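Local structure of type III effector HopU1 (Pseudomonas syringae pv. tomato, 3U0J) at residues R36-G41 with L158-A163; M150-L155 with P195-T200; Q42-F47 with D86-E91; S93-H98 with A228-S233; N121-L126 with D138-K143. The protein probably acts as an NAD+-dependent ADP-ribosyltransferase that modifies arginine residues of target proteins, as a type III effector delivered by a plant pathogen. All coordinates share one frame; numbering follows the deposited sequence.

Contact 1: R36-G41 with L158-A163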
# COMPACT_ATOMS: atom_id res chain seq x y z
N ARG A 36 -6.37 17.13 1.46
CA ARG A 36 -5.39 16.06 1.57
C ARG A 36 -5.05 15.95 3.05
O ARG A 36 -4.83 16.96 3.73
CB ARG A 36 -4.13 16.34 0.74
CG ARG A 36 -4.41 16.62 -0.73
CD ARG A 36 -3.38 15.97 -1.65
NE ARG A 36 -2.02 16.09 -1.13
CZ ARG A 36 -0.96 15.49 -1.66
NH1 ARG A 36 -1.10 14.72 -2.75
NH2 ARG A 36 0.25 15.63 -1.12
N HIS A 37 -5.03 14.74 3.57
CA HIS A 37 -4.87 14.56 4.99
C HIS A 37 -3.40 14.60 5.42
O HIS A 37 -2.57 13.91 4.83
CB HIS A 37 -5.51 13.25 5.45
CG HIS A 37 -5.15 12.88 6.85
ND1 HIS A 37 -5.71 13.50 7.95
CD2 HIS A 37 -4.26 11.98 7.34
CE1 HIS A 37 -5.19 12.98 9.06
NE2 HIS A 37 -4.31 12.06 8.71
N TYR A 38 -3.11 15.43 6.42
CA TYR A 38 -1.82 15.42 7.12
C TYR A 38 -2.01 15.21 8.62
O TYR A 38 -2.89 15.80 9.23
CB TYR A 38 -1.03 16.72 6.89
CG TYR A 38 -0.69 16.94 5.45
CD1 TYR A 38 0.54 16.54 4.94
CD2 TYR A 38 -1.61 17.52 4.58
CE1 TYR A 38 0.84 16.73 3.61
CE2 TYR A 38 -1.31 17.71 3.26
CZ TYR A 38 -0.08 17.32 2.77
OH TYR A 38 0.22 17.51 1.43
N SER A 39 -1.16 14.38 9.20
CA SER A 39 -1.29 14.02 10.60
C SER A 39 -1.10 15.22 11.52
O SER A 39 -0.38 16.17 11.19
CB SER A 39 -0.27 12.95 10.95
OG SER A 39 1.02 13.38 10.60
N THR A 40 -1.75 15.14 12.67
CA THR A 40 -1.59 16.11 13.74
C THR A 40 -0.89 15.42 14.89
O THR A 40 -0.67 14.20 14.85
CB THR A 40 -2.94 16.56 14.27
OG1 THR A 40 -3.59 15.45 14.92
CG2 THR A 40 -3.81 17.04 13.12
N GLY A 41 -0.55 16.19 15.91
CA GLY A 41 0.06 15.62 17.10
C GLY A 41 -0.81 14.57 17.77
O GLY A 41 -0.32 13.53 18.21
N LEU A 158 5.40 12.40 1.68
CA LEU A 158 6.40 11.95 0.71
C LEU A 158 6.11 12.40 -0.71
O LEU A 158 7.02 12.82 -1.43
CB LEU A 158 6.55 10.42 0.73
CG LEU A 158 7.26 9.71 1.88
CD1 LEU A 158 6.93 8.21 1.87
CD2 LEU A 158 8.77 9.96 1.88
N MET A 159 4.87 12.27 -1.16
CA MET A 159 4.54 12.76 -2.48
C MET A 159 4.81 14.28 -2.54
O MET A 159 5.17 14.81 -3.58
CB MET A 159 3.11 12.38 -2.88
CG MET A 159 2.95 10.94 -3.36
SD MET A 159 1.30 10.50 -3.95
CE MET A 159 0.41 10.91 -2.47
N ASP A 160 4.70 14.98 -1.42
CA ASP A 160 4.92 16.43 -1.44
C ASP A 160 6.33 16.79 -1.81
O ASP A 160 6.56 17.81 -2.47
CB ASP A 160 4.58 17.07 -0.11
CG ASP A 160 3.10 17.29 0.06
OD1 ASP A 160 2.38 17.15 -0.95
OD2 ASP A 160 2.67 17.60 1.20
N VAL A 161 7.29 15.96 -1.40
CA VAL A 161 8.68 16.30 -1.62
C VAL A 161 9.28 15.55 -2.80
O VAL A 161 10.23 16.01 -3.43
CB VAL A 161 9.53 16.08 -0.33
CG1 VAL A 161 9.15 14.80 0.37
CG2 VAL A 161 11.01 16.08 -0.64
N ALA A 162 8.71 14.39 -3.12
CA ALA A 162 9.39 13.46 -4.02
C ALA A 162 8.43 12.56 -4.77
O ALA A 162 8.70 11.38 -4.96
CB ALA A 162 10.40 12.60 -3.23
N ALA A 163 7.31 13.13 -5.21
CA ALA A 163 6.35 12.37 -5.99
C ALA A 163 7.01 11.51 -7.07
O ALA A 163 8.07 11.85 -7.60
CB ALA A 163 5.34 13.32 -6.60
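Arg36 and Tyr38 reach from an extended N-terminal chain to Asp160, close to the C-terminal end of helix 145-162, a helix of the ADP-ribosyltransferase domain. A single carboxylate thus tethers the approach to helix 41-52, which starts after the N-cap residue Thr40. The close-knit part is polar. Asp160 OD1 forms a salt bridge with Arg36 NH2 at 2.6 Å, while Tyr38 OH donates to OD2 of the same carboxylate. Carboxylate and tyrosine ring come from opposite directions, their planes 29° apart, and OD2 meets the ring at its edge. In both Arg36 and Tyr38 the first torsion sets CG beside the backbone N, but the arginine then bends at chi2 and chi3, which brings its guanidinium round to the tyrosine hydroxyl. Asp160 itself is exposed, so this cluster of charges faces solvent; Arg226 adds a long, weak ion pair to OD1 and would extend the positive surroundings of the carboxylate. The inward side is looser across the contact. There Met159, a buried residue, brings its methyl CE obliquely to within 4.1 Å of Arg36 NH1. Farther along the chain, Ser39 N bonds to Ser153 OG of the same helix. Within the polar group, Arg36 NH2 also donates to Tyr38 OH over 3.2 Å, the oxygen lying in the guanidinium plane and the N-H pointing at it at 169°.

Contact 2: M150-L155 with P195-T200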
# COMPACT_ATOMS: atom_id res chain seq x y z
N MET A 150 -2.59 7.58 9.47
CA MET A 150 -1.16 7.76 9.53
C MET A 150 -0.54 7.42 8.18
O MET A 150 0.31 8.17 7.70
CB MET A 150 -0.52 6.95 10.66
CG MET A 150 0.76 7.59 11.25
SD MET A 150 0.69 9.36 11.63
CE MET A 150 2.41 9.63 11.55
N LEU A 151 -0.98 6.33 7.56
CA LEU A 151 -0.42 5.91 6.27
C LEU A 151 -0.74 6.95 5.20
O LEU A 151 0.13 7.33 4.40
CB LEU A 151 -0.96 4.55 5.84
CG LEU A 151 0.01 3.55 5.21
CD1 LEU A 151 -0.68 2.70 4.17
CD2 LEU A 151 1.23 4.19 4.62
N SER A 152 -1.98 7.43 5.18
CA SER A 152 -2.34 8.47 4.24
C SER A 152 -1.41 9.67 4.40
O SER A 152 -0.84 10.15 3.44
CB SER A 152 -3.79 8.89 4.43
OG SER A 152 -4.68 7.85 4.08
N SER A 153 -1.25 10.15 5.63
CA SER A 153 -0.36 11.28 5.88
C SER A 153 1.04 10.99 5.37
O SER A 153 1.66 11.83 4.73
CB SER A 153 -0.32 11.64 7.36
OG SER A 153 0.52 12.76 7.60
N ALA A 154 1.54 9.79 5.65
CA ALA A 154 2.89 9.44 5.24
C ALA A 154 3.03 9.63 3.74
O ALA A 154 3.96 10.30 3.28
CB ALA A 154 3.21 8.02 5.62
N LEU A 155 2.11 9.03 2.99
CA LEU A 155 2.21 9.12 1.54
C LEU A 155 2.09 10.57 1.10
O LEU A 155 2.74 10.98 0.16
CB LEU A 155 1.15 8.25 0.87
CG LEU A 155 0.99 6.81 1.36
CD1 LEU A 155 -0.02 6.07 0.51
CD2 LEU A 155 2.31 6.04 1.42
N PRO A 195 -10.04 0.97 -3.90
CA PRO A 195 -10.35 1.71 -2.66
C PRO A 195 -9.23 1.62 -1.64
O PRO A 195 -9.10 2.51 -0.80
CB PRO A 195 -11.60 1.01 -2.13
CG PRO A 195 -12.22 0.37 -3.37
CD PRO A 195 -11.07 -0.02 -4.25
N ALA A 196 -8.44 0.56 -1.68
CA ALA A 196 -7.37 0.41 -0.71
C ALA A 196 -6.08 1.07 -1.20
O ALA A 196 -6.09 1.74 -2.22
CB ALA A 196 -7.15 -1.05 -0.38
N PHE A 197 -4.99 0.88 -0.47
CA PHE A 197 -3.69 1.43 -0.83
C PHE A 197 -3.02 0.54 -1.86
O PHE A 197 -2.53 -0.53 -1.50
CB PHE A 197 -2.78 1.46 0.41
CG PHE A 197 -3.27 2.37 1.49
CD1 PHE A 197 -2.96 3.72 1.46
CD2 PHE A 197 -4.04 1.90 2.51
CE1 PHE A 197 -3.43 4.57 2.43
CE2 PHE A 197 -4.51 2.74 3.49
CZ PHE A 197 -4.20 4.08 3.45
N MET A 198 -2.98 0.94 -3.13
CA MET A 198 -2.35 0.09 -4.14
C MET A 198 -0.84 0.03 -3.99
O MET A 198 -0.16 1.04 -3.74
CB MET A 198 -2.70 0.50 -5.56
CG MET A 198 -2.53 -0.68 -6.52
SD MET A 198 -2.67 -0.26 -8.26
CE MET A 198 -4.43 -0.02 -8.40
N SER A 199 -0.32 -1.18 -4.14
CA SER A 199 1.10 -1.41 -3.98
C SER A 199 1.64 -1.87 -5.31
O SER A 199 1.07 -2.76 -5.94
CB SER A 199 1.34 -2.47 -2.92
OG SER A 199 2.70 -2.82 -2.87
N THR A 200 2.73 -1.28 -5.74
CA THR A 200 3.24 -1.56 -7.08
C THR A 200 4.76 -1.62 -7.03
O THR A 200 5.36 -1.21 -6.03
CB THR A 200 2.81 -0.45 -8.07
OG1 THR A 200 3.54 0.76 -7.81
CG2 THR A 200 1.29 -0.18 -7.97
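With chi1 at -65°, Phe197 turns its ring away from its own carbonyl carbon and toward helix 145-162, where Leu151 extends its CD1 methyl to meet it. The result is a CH-pi contact centred on the ring: Leu151 CD1 stands 3.5 Å from the centroid of the Phe197 ring, only 4° off the normal, so that all six ring carbons lie at nearly the same distance from it. Leu155, one turn further on, adds CD1 at an oblique angle, 3.9 Å from Phe197 CD1. At the rim of the ring, near its plane, Ser152 OG comes within 3.9 Å of Phe197 CZ; its polar need is met by Ile148 O, a turn back in the helix. Ser199-Thr200, at the start of strand 199-201, probably corresponds to the beginning of the Ser-Thr-Ser motif of arginine-specific ADP-ribosyltransferases, in which the serine meets a glutamate, as Ser199 OG does here in a weak hydrogen bond to Glu241. Around this buried joint, His98 of helix 89-99 meets the Phe197 ring edge-to-face, Leu124 of helix 116-126 packs on it too, and strand 241-243 pairs antiparallel with strand 199-201, into which Phe197 leads.

Contact 3: Q42-F47 with D86-E91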
# COMPACT_ATOMS: atom_id res chain seq x y z
N GLN A 42 -2.12 14.82 17.84
CA GLN A 42 -3.03 13.88 18.46
C GLN A 42 -3.06 12.58 17.65
O GLN A 42 -3.03 11.48 18.23
CB GLN A 42 -4.43 14.48 18.63
CG GLN A 42 -5.46 13.56 19.28
CD GLN A 42 -5.12 13.19 20.70
OE1 GLN A 42 -4.99 11.99 21.04
NE2 GLN A 42 -4.94 14.21 21.55
N ASP A 43 -3.10 12.70 16.33
CA ASP A 43 -3.09 11.54 15.45
C ASP A 43 -1.90 10.67 15.74
O ASP A 43 -2.04 9.44 15.90
CB ASP A 43 -3.03 11.96 13.99
CG ASP A 43 -4.33 12.55 13.51
OD1 ASP A 43 -5.36 12.27 14.15
OD2 ASP A 43 -4.32 13.29 12.50
N ARG A 44 -0.72 11.29 15.80
CA ARG A 44 0.53 10.57 16.02
C ARG A 44 0.56 9.87 17.38
O ARG A 44 1.19 8.83 17.53
CB ARG A 44 1.73 11.49 15.85
CG ARG A 44 1.92 11.98 14.41
CD ARG A 44 3.26 12.69 14.17
NE ARG A 44 3.30 14.01 14.80
CZ ARG A 44 2.71 15.10 14.30
NH1 ARG A 44 2.04 15.04 13.14
NH2 ARG A 44 2.79 16.25 14.96
N HIS A 45 -0.14 10.41 18.37
CA HIS A 45 -0.27 9.69 19.63
C HIS A 45 -1.22 8.49 19.49
O HIS A 45 -0.96 7.39 20.00
CB HIS A 45 -0.80 10.63 20.71
CG HIS A 45 0.27 11.34 21.49
ND1 HIS A 45 0.56 12.67 21.31
CD2 HIS A 45 1.10 10.89 22.46
CE1 HIS A 45 1.54 13.02 22.13
NE2 HIS A 45 1.88 11.96 22.84
N ASP A 46 -2.34 8.73 18.81
CA ASP A 46 -3.31 7.69 18.54
C ASP A 46 -2.55 6.52 17.93
O ASP A 46 -2.61 5.39 18.44
CB ASP A 46 -4.33 8.21 17.54
CG ASP A 46 -5.32 9.17 18.16
OD1 ASP A 46 -5.32 9.28 19.41
OD2 ASP A 46 -6.10 9.80 17.40
N PHE A 47 -1.82 6.80 16.85
CA PHE A 47 -1.10 5.76 16.14
C PHE A 47 -0.16 4.94 17.01
O PHE A 47 -0.14 3.71 16.94
CB PHE A 47 -0.30 6.33 14.98
CG PHE A 47 0.47 5.28 14.24
CD1 PHE A 47 -0.15 4.50 13.27
CD2 PHE A 47 1.81 5.04 14.55
CE1 PHE A 47 0.56 3.51 12.60
CE2 PHE A 47 2.53 4.06 13.87
CZ PHE A 47 1.91 3.29 12.90
N ASP A 86 10.96 15.94 6.67
CA ASP A 86 9.75 16.37 7.35
C ASP A 86 8.68 15.30 7.40
O ASP A 86 7.50 15.59 7.27
CB ASP A 86 9.19 17.61 6.68
CG ASP A 86 10.19 18.72 6.66
OD1 ASP A 86 10.63 19.09 5.55
OD2 ASP A 86 10.57 19.19 7.75
N VAL A 87 9.11 14.05 7.58
CA VAL A 87 8.20 12.94 7.76
C VAL A 87 8.42 12.38 9.16
O VAL A 87 9.55 12.12 9.55
CB VAL A 87 8.47 11.84 6.73
CG1 VAL A 87 7.47 10.71 6.91
CG2 VAL A 87 8.39 12.40 5.33
N TYR A 88 7.34 12.17 9.90
CA TYR A 88 7.45 11.70 11.27
C TYR A 88 7.77 10.21 11.39
O TYR A 88 7.52 9.44 10.46
CB TYR A 88 6.19 12.06 12.03
CG TYR A 88 6.03 13.54 12.24
CD1 TYR A 88 6.53 14.16 13.37
CD2 TYR A 88 5.37 14.33 11.30
CE1 TYR A 88 6.38 15.52 13.57
CE2 TYR A 88 5.21 15.69 11.49
CZ TYR A 88 5.72 16.28 12.62
OH TYR A 88 5.57 17.63 12.81
N PRO A 89 8.36 9.80 12.52
CA PRO A 89 8.64 8.39 12.79
C PRO A 89 7.36 7.56 12.81
O PRO A 89 7.34 6.40 12.37
CB PRO A 89 9.27 8.42 14.17
CG PRO A 89 9.90 9.75 14.26
CD PRO A 89 8.99 10.69 13.51
N GLU A 90 6.28 8.14 13.31
CA GLU A 90 5.01 7.44 13.32
C GLU A 90 4.59 7.12 11.88
O GLU A 90 3.99 6.09 11.61
CB GLU A 90 3.93 8.26 14.06
CG GLU A 90 4.19 8.43 15.57
CD GLU A 90 5.15 9.59 15.94
OE1 GLU A 90 5.83 10.16 15.06
OE2 GLU A 90 5.22 9.94 17.14
N GLU A 91 4.95 7.99 10.94
CA GLU A 91 4.59 7.77 9.54
C GLU A 91 5.47 6.71 8.91
O GLU A 91 4.99 5.80 8.22
CB GLU A 91 4.62 9.08 8.76
CG GLU A 91 3.38 9.91 8.98
CD GLU A 91 3.62 11.41 8.92
OE1 GLU A 91 4.80 11.84 8.89
OE2 GLU A 91 2.62 12.17 8.90
O HOH W 1 3.61 9.90 19.39
O HOH W 2 5.32 13.06 16.76
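Stacking dominates where Arg44 lies across Tyr88. The guanidinium is laid flat on the phenol ring, the planes only 4° apart, and Arg44 CZ sits 3.7 Å from the centroid of the Tyr88 ring, giving a cation-pi interaction over the face. The aliphatic part contributes as well: Arg44 CD makes a CH-pi contact, 3.5 Å from Tyr88 CG. The bend at chi3 (-72°) turns the end of the arginine parallel to the ring, and Ser39 OG holds NH1. A second aromatic contact is of another type, since Phe47 offers a ring face to a carbonyl, with Glu90 O 3.4 Å from Phe47 CE2.

Within 86-91 a side-chain-to-backbone bond braces the start of helix 89-99. Tyr88 is the N-cap residue of that helix, with Pro89 in the first turn, and the side chain of Glu91, three residues on, accepts from it: Tyr88 N donates to Glu91 OE1 over 2.8 Å. The other oxygen of Glu91 turns to Arg157 and Ser153, so the start of the helix is tied to helix 145-162.

Two waters link Arg44 to Glu90. One joins Arg44 NE, at 3.0 Å from NE, to Glu90 OE2; another donates to the same OE2 and, weakly, to Arg44 O. Glu90, bent at chi2, also rests its CG against Arg44 O at 3.6 Å.

Contact 4: S93-H98 with A228-S233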
# COMPACT_ATOMS: atom_id res chain seq x y z
N SER A 93 6.83 4.33 10.46
CA SER A 93 6.36 3.10 11.09
C SER A 93 5.08 2.56 10.45
O SER A 93 4.92 1.35 10.28
CB SER A 93 6.15 3.31 12.60
OG SER A 93 7.34 3.76 13.22
N ALA A 94 4.17 3.46 10.11
CA ALA A 94 2.93 3.06 9.48
C ALA A 94 3.26 2.44 8.12
O ALA A 94 2.73 1.39 7.76
CB ALA A 94 2.00 4.22 9.35
N ILE A 95 4.16 3.06 7.36
CA ILE A 95 4.52 2.45 6.08
C ILE A 95 5.16 1.08 6.32
O ILE A 95 4.76 0.09 5.72
CB ILE A 95 5.52 3.29 5.31
CG1 ILE A 95 4.88 4.57 4.80
CG2 ILE A 95 6.08 2.49 4.16
CD1 ILE A 95 5.91 5.55 4.31
N TYR A 96 6.16 1.05 7.19
CA TYR A 96 6.84 -0.21 7.51
C TYR A 96 5.83 -1.29 7.87
O TYR A 96 5.82 -2.36 7.26
CB TYR A 96 7.83 -0.00 8.66
CG TYR A 96 8.68 -1.22 8.98
CD1 TYR A 96 8.20 -2.23 9.79
CD2 TYR A 96 9.97 -1.33 8.48
CE1 TYR A 96 8.98 -3.35 10.09
CE2 TYR A 96 10.76 -2.43 8.78
CZ TYR A 96 10.27 -3.44 9.58
OH TYR A 96 11.06 -4.54 9.87
N MET A 97 4.97 -1.01 8.86
CA MET A 97 4.04 -2.01 9.38
C MET A 97 3.07 -2.46 8.30
O MET A 97 2.65 -3.62 8.29
CB MET A 97 3.28 -1.48 10.58
CG MET A 97 4.13 -1.39 11.83
SD MET A 97 3.26 -0.65 13.21
CE MET A 97 3.94 -1.68 14.48
N HIS A 98 2.73 -1.57 7.38
CA HIS A 98 1.83 -1.94 6.29
C HIS A 98 2.50 -2.84 5.23
O HIS A 98 1.81 -3.61 4.56
CB HIS A 98 1.26 -0.69 5.64
CG HIS A 98 0.02 -0.93 4.85
ND1 HIS A 98 -1.23 -0.97 5.42
CD2 HIS A 98 -0.18 -1.12 3.52
CE1 HIS A 98 -2.14 -1.18 4.49
NE2 HIS A 98 -1.53 -1.27 3.32
N ALA A 228 3.77 7.34 -4.31
CA ALA A 228 4.71 7.49 -3.22
C ALA A 228 5.81 6.43 -3.22
O ALA A 228 5.54 5.23 -3.20
CB ALA A 228 3.97 7.50 -1.89
N ASP A 229 7.05 6.88 -3.26
CA ASP A 229 8.16 5.96 -3.18
C ASP A 229 8.47 5.79 -1.71
O ASP A 229 9.03 6.68 -1.07
CB ASP A 229 9.36 6.51 -3.93
CG ASP A 229 10.56 5.63 -3.79
OD1 ASP A 229 10.43 4.57 -3.14
OD2 ASP A 229 11.64 5.99 -4.33
N ILE A 230 8.08 4.64 -1.18
CA ILE A 230 8.20 4.31 0.23
C ILE A 230 9.33 3.31 0.47
O ILE A 230 9.46 2.74 1.56
CB ILE A 230 6.91 3.65 0.71
CG1 ILE A 230 6.67 2.36 -0.09
CG2 ILE A 230 5.73 4.62 0.60
CD1 ILE A 230 5.68 1.44 0.51
N SER A 231 10.14 3.07 -0.55
CA SER A 231 11.21 2.09 -0.41
C SER A 231 12.09 2.37 0.81
O SER A 231 12.65 1.46 1.39
CB SER A 231 12.05 2.03 -1.68
OG SER A 231 12.59 3.30 -1.97
N GLY A 232 12.19 3.63 1.22
CA GLY A 232 13.00 3.97 2.39
C GLY A 232 12.45 3.44 3.71
O GLY A 232 13.21 3.09 4.60
N SER A 233 11.13 3.38 3.81
CA SER A 233 10.45 2.94 5.02
C SER A 233 9.98 1.50 4.94
O SER A 233 9.56 0.94 5.94
CB SER A 233 9.20 3.78 5.20
OG SER A 233 9.53 5.03 5.73
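Tyr96 turns an edge, not a face, to Ser233: the carbonyl oxygen Ser233 O lies near the ring plane, 3.4 Å from Tyr96 CD2. The same oxygen is 3.3 Å from Tyr96 CA, so it nestles against the backbone of helix 89-99 as well as the ring. The first torsion of Tyr96 (chi1 -174°) sends the ring off to the flank, where the Tyr96 side chain touches Leu63, Leu68 and Gln235. A further flat group, the Asp229 carboxylate, works within its own segment. Its OD1 takes two donors from Ser231: the backbone N, which approaches almost head-on at 3.0 Å, and the hydroxyl, which arrives on the syn side, 20° out of the carboxylate plane. OD2 forms a salt bridge with Arg202.

The bond from Ser231 N makes an Asx turn, and Ser233 N then closes back on Ile230 O. Together these bends carry the chain off the end of strand 227-229, an outer strand of the three-stranded sheet that also holds 199-201 and 241-243, and lay it against the helix.

Between helix and turn the contact is apolar. Ile95 CG2 comes within 3.5 Å of Ser233 CB and 3.7 Å of Ile230 CB, while Ile95 CD1 reaches Ile230 CG2 at 3.8 Å. Ile230 carries its CG1 between backbone N and carbonyl carbon (chi1 60°), and from there its CD1 also rests on Ile95 CG2. Leu151 and Leu158 of helix 145-162 press on Ile95, and Leu155 of that helix on Ile230.

Contact 5: N121-L126 with D138-K143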
# COMPACT_ATOMS: atom_id res chain seq x y z
N ASN A 121 -6.70 -3.15 4.12
CA ASN A 121 -7.07 -3.10 2.71
C ASN A 121 -8.46 -3.66 2.52
O ASN A 121 -9.30 -3.01 1.90
CB ASN A 121 -6.07 -3.88 1.86
CG ASN A 121 -4.77 -3.13 1.66
OD1 ASN A 121 -4.64 -1.97 2.06
ND2 ASN A 121 -3.80 -3.78 1.05
N ASN A 122 -8.71 -4.84 3.07
CA ASN A 122 -10.03 -5.45 2.97
C ASN A 122 -11.12 -4.57 3.55
O ASN A 122 -12.19 -4.41 2.94
CB ASN A 122 -10.04 -6.84 3.59
CG ASN A 122 -9.62 -7.91 2.60
OD1 ASN A 122 -9.13 -7.60 1.53
ND2 ASN A 122 -9.83 -9.17 2.95
N TYR A 123 -10.86 -4.00 4.72
CA TYR A 123 -11.77 -3.05 5.35
C TYR A 123 -12.10 -1.88 4.40
O TYR A 123 -13.25 -1.59 4.14
CB TYR A 123 -11.20 -2.50 6.66
CG TYR A 123 -11.93 -1.27 7.12
CD1 TYR A 123 -11.48 0.00 6.77
CD2 TYR A 123 -13.09 -1.36 7.87
CE1 TYR A 123 -12.16 1.14 7.18
CE2 TYR A 123 -13.78 -0.23 8.27
CZ TYR A 123 -13.31 1.02 7.93
OH TYR A 123 -14.01 2.14 8.32
N LEU A 124 -11.08 -1.22 3.88
CA LEU A 124 -11.32 -0.13 2.94
C LEU A 124 -12.13 -0.55 1.71
O LEU A 124 -12.96 0.24 1.25
CB LEU A 124 -10.02 0.52 2.50
CG LEU A 124 -9.29 1.32 3.57
CD1 LEU A 124 -7.88 1.67 3.11
CD2 LEU A 124 -10.09 2.55 3.90
N ARG A 125 -11.89 -1.75 1.17
CA ARG A 125 -12.62 -2.18 -0.02
C ARG A 125 -14.08 -2.52 0.29
O ARG A 125 -14.93 -2.37 -0.56
CB ARG A 125 -11.96 -3.36 -0.77
CG ARG A 125 -10.46 -3.47 -0.69
CD ARG A 125 -9.79 -3.76 -2.03
NE ARG A 125 -9.74 -5.17 -2.38
CZ ARG A 125 -8.95 -5.69 -3.33
NH1 ARG A 125 -8.13 -4.91 -4.03
NH2 ARG A 125 -8.98 -7.00 -3.58
N LEU A 126 -14.36 -2.98 1.51
CA LEU A 126 -15.73 -3.38 1.87
C LEU A 126 -16.55 -2.23 2.43
O LEU A 126 -17.77 -2.22 2.35
CB LEU A 126 -15.71 -4.50 2.90
CG LEU A 126 -15.02 -5.79 2.45
CD1 LEU A 126 -15.10 -6.84 3.56
CD2 LEU A 126 -15.61 -6.33 1.13
N ASP A 138 -11.94 10.80 8.63
CA ASP A 138 -12.27 10.80 10.05
C ASP A 138 -13.64 10.19 10.34
O ASP A 138 -14.21 10.39 11.41
CB ASP A 138 -12.12 12.19 10.66
CG ASP A 138 -10.75 12.39 11.34
OD1 ASP A 138 -10.63 12.06 12.54
OD2 ASP A 138 -9.81 12.89 10.67
N ASN A 139 -14.16 9.43 9.37
CA ASN A 139 -15.42 8.72 9.53
C ASN A 139 -15.24 7.23 9.31
O ASN A 139 -16.16 6.54 8.87
CB ASN A 139 -16.49 9.26 8.56
CG ASN A 139 -17.04 10.62 8.98
OD1 ASN A 139 -17.37 10.85 10.15
ND2 ASN A 139 -17.14 11.54 8.01
N HIS A 140 -14.05 6.73 9.63
CA HIS A 140 -13.77 5.29 9.54
C HIS A 140 -13.86 4.62 10.93
O HIS A 140 -13.96 5.30 11.95
CB HIS A 140 -12.39 5.02 8.90
CG HIS A 140 -12.32 5.33 7.43
ND1 HIS A 140 -13.16 4.75 6.50
CD2 HIS A 140 -11.49 6.14 6.73
CE1 HIS A 140 -12.86 5.20 5.29
NE2 HIS A 140 -11.85 6.05 5.40
N ASP A 141 -13.83 3.28 10.93
CA ASP A 141 -13.82 2.44 12.14
C ASP A 141 -12.71 2.81 13.12
O ASP A 141 -11.53 2.78 12.78
CB ASP A 141 -13.69 0.96 11.73
CG ASP A 141 -13.84 -0.01 12.91
OD1 ASP A 141 -13.23 0.21 13.99
OD2 ASP A 141 -14.55 -1.04 12.74
N GLU A 142 -13.11 3.13 14.35
CA GLU A 142 -12.21 3.59 15.40
C GLU A 142 -10.98 2.69 15.54
O GLU A 142 -9.89 3.15 15.92
CB GLU A 142 -12.95 3.68 16.75
CG GLU A 142 -14.37 4.28 16.65
CD GLU A 142 -15.38 3.32 16.01
OE1 GLU A 142 -15.55 2.20 16.55
OE2 GLU A 142 -16.01 3.69 14.99
N LYS A 143 -11.14 1.41 15.24
CA LYS A 143 -10.07 0.47 15.45
C LYS A 143 -8.93 0.69 14.47
O LYS A 143 -7.78 0.76 14.87
CB LYS A 143 -10.59 -0.96 15.36
CG LYS A 143 -11.01 -1.55 16.70
CD LYS A 143 -12.25 -2.44 16.53
CE LYS A 143 -12.28 -3.10 15.15
NZ LYS A 143 -13.58 -3.79 14.88
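Two groups of the loop grip the hydroxyl of Tyr123. Asp141 N donates to Tyr123 OH over 2.9 Å in a nearly straight bond, 170° at the hydrogen, and His140 ND1 lies 3.3 Å from the same oxygen, in a hydrogen bond for which either partner could be the donor. Tyr123 can reach so far because its CG stands anti to the backbone N (chi1 164°), which throws the ring outward from helix 116-126 and puts the hydroxyl at the loop backbone. The two aromatic rings meet obliquely, their planes 77° apart, with ND1 near the plane of the phenol ring at its edge. Asp141 also lends carbon: its CB approaches Tyr123 CE2 to 3.7 Å.

The imidazole of His140 is thus engaged at an edge by the hydroxyl, while one face receives Leu124, whose CD2 stands 4.1 Å from His140 CE1. Leucine and histidine side chains cross at about a right angle. His140 and Leu124 are buried, whereas Tyr123 and Asp141 lie nearer the surface. Ile148 of helix 145-162 touches both Tyr123 and Leu124, so the loop, the helix before it and the helix after it converge here.

Asp141 has a further task in its own segment. The anti lone pair of OD1 accepts from Lys143 N at 2.7 Å, and Lys143 NZ adds a long salt bridge to OD2. The bond to the backbone two residues on defines an Asx turn, placed in this ADP-ribosyltransferase domain just before helix 145-162 begins.

Helix 145-162 is the common element: contacts 1 and 2 use it directly, and their centres lie about 11 Å apart. Contact 2 is the innermost, about 5 Å from the centre of the chain, and it probably adjoins the catalytic cleft, since residues 195-200 lead into strand 199-201, which probably carries the Ser-Thr-Ser-like motif. Contact 4 is closest to it, with centres about 9 Å apart, and the two touch. Contacts 1, 2 and 3 meet where Glu91 OE2 approaches both Ser39 OG (2.6 Å) and Ser153 OG (2.5 Å). Contact 5 reaches contact 2 through Leu124 CD1 and Phe197 CE2, 3.6 Å apart, yet its centre is about 20 Å from that of contact 1.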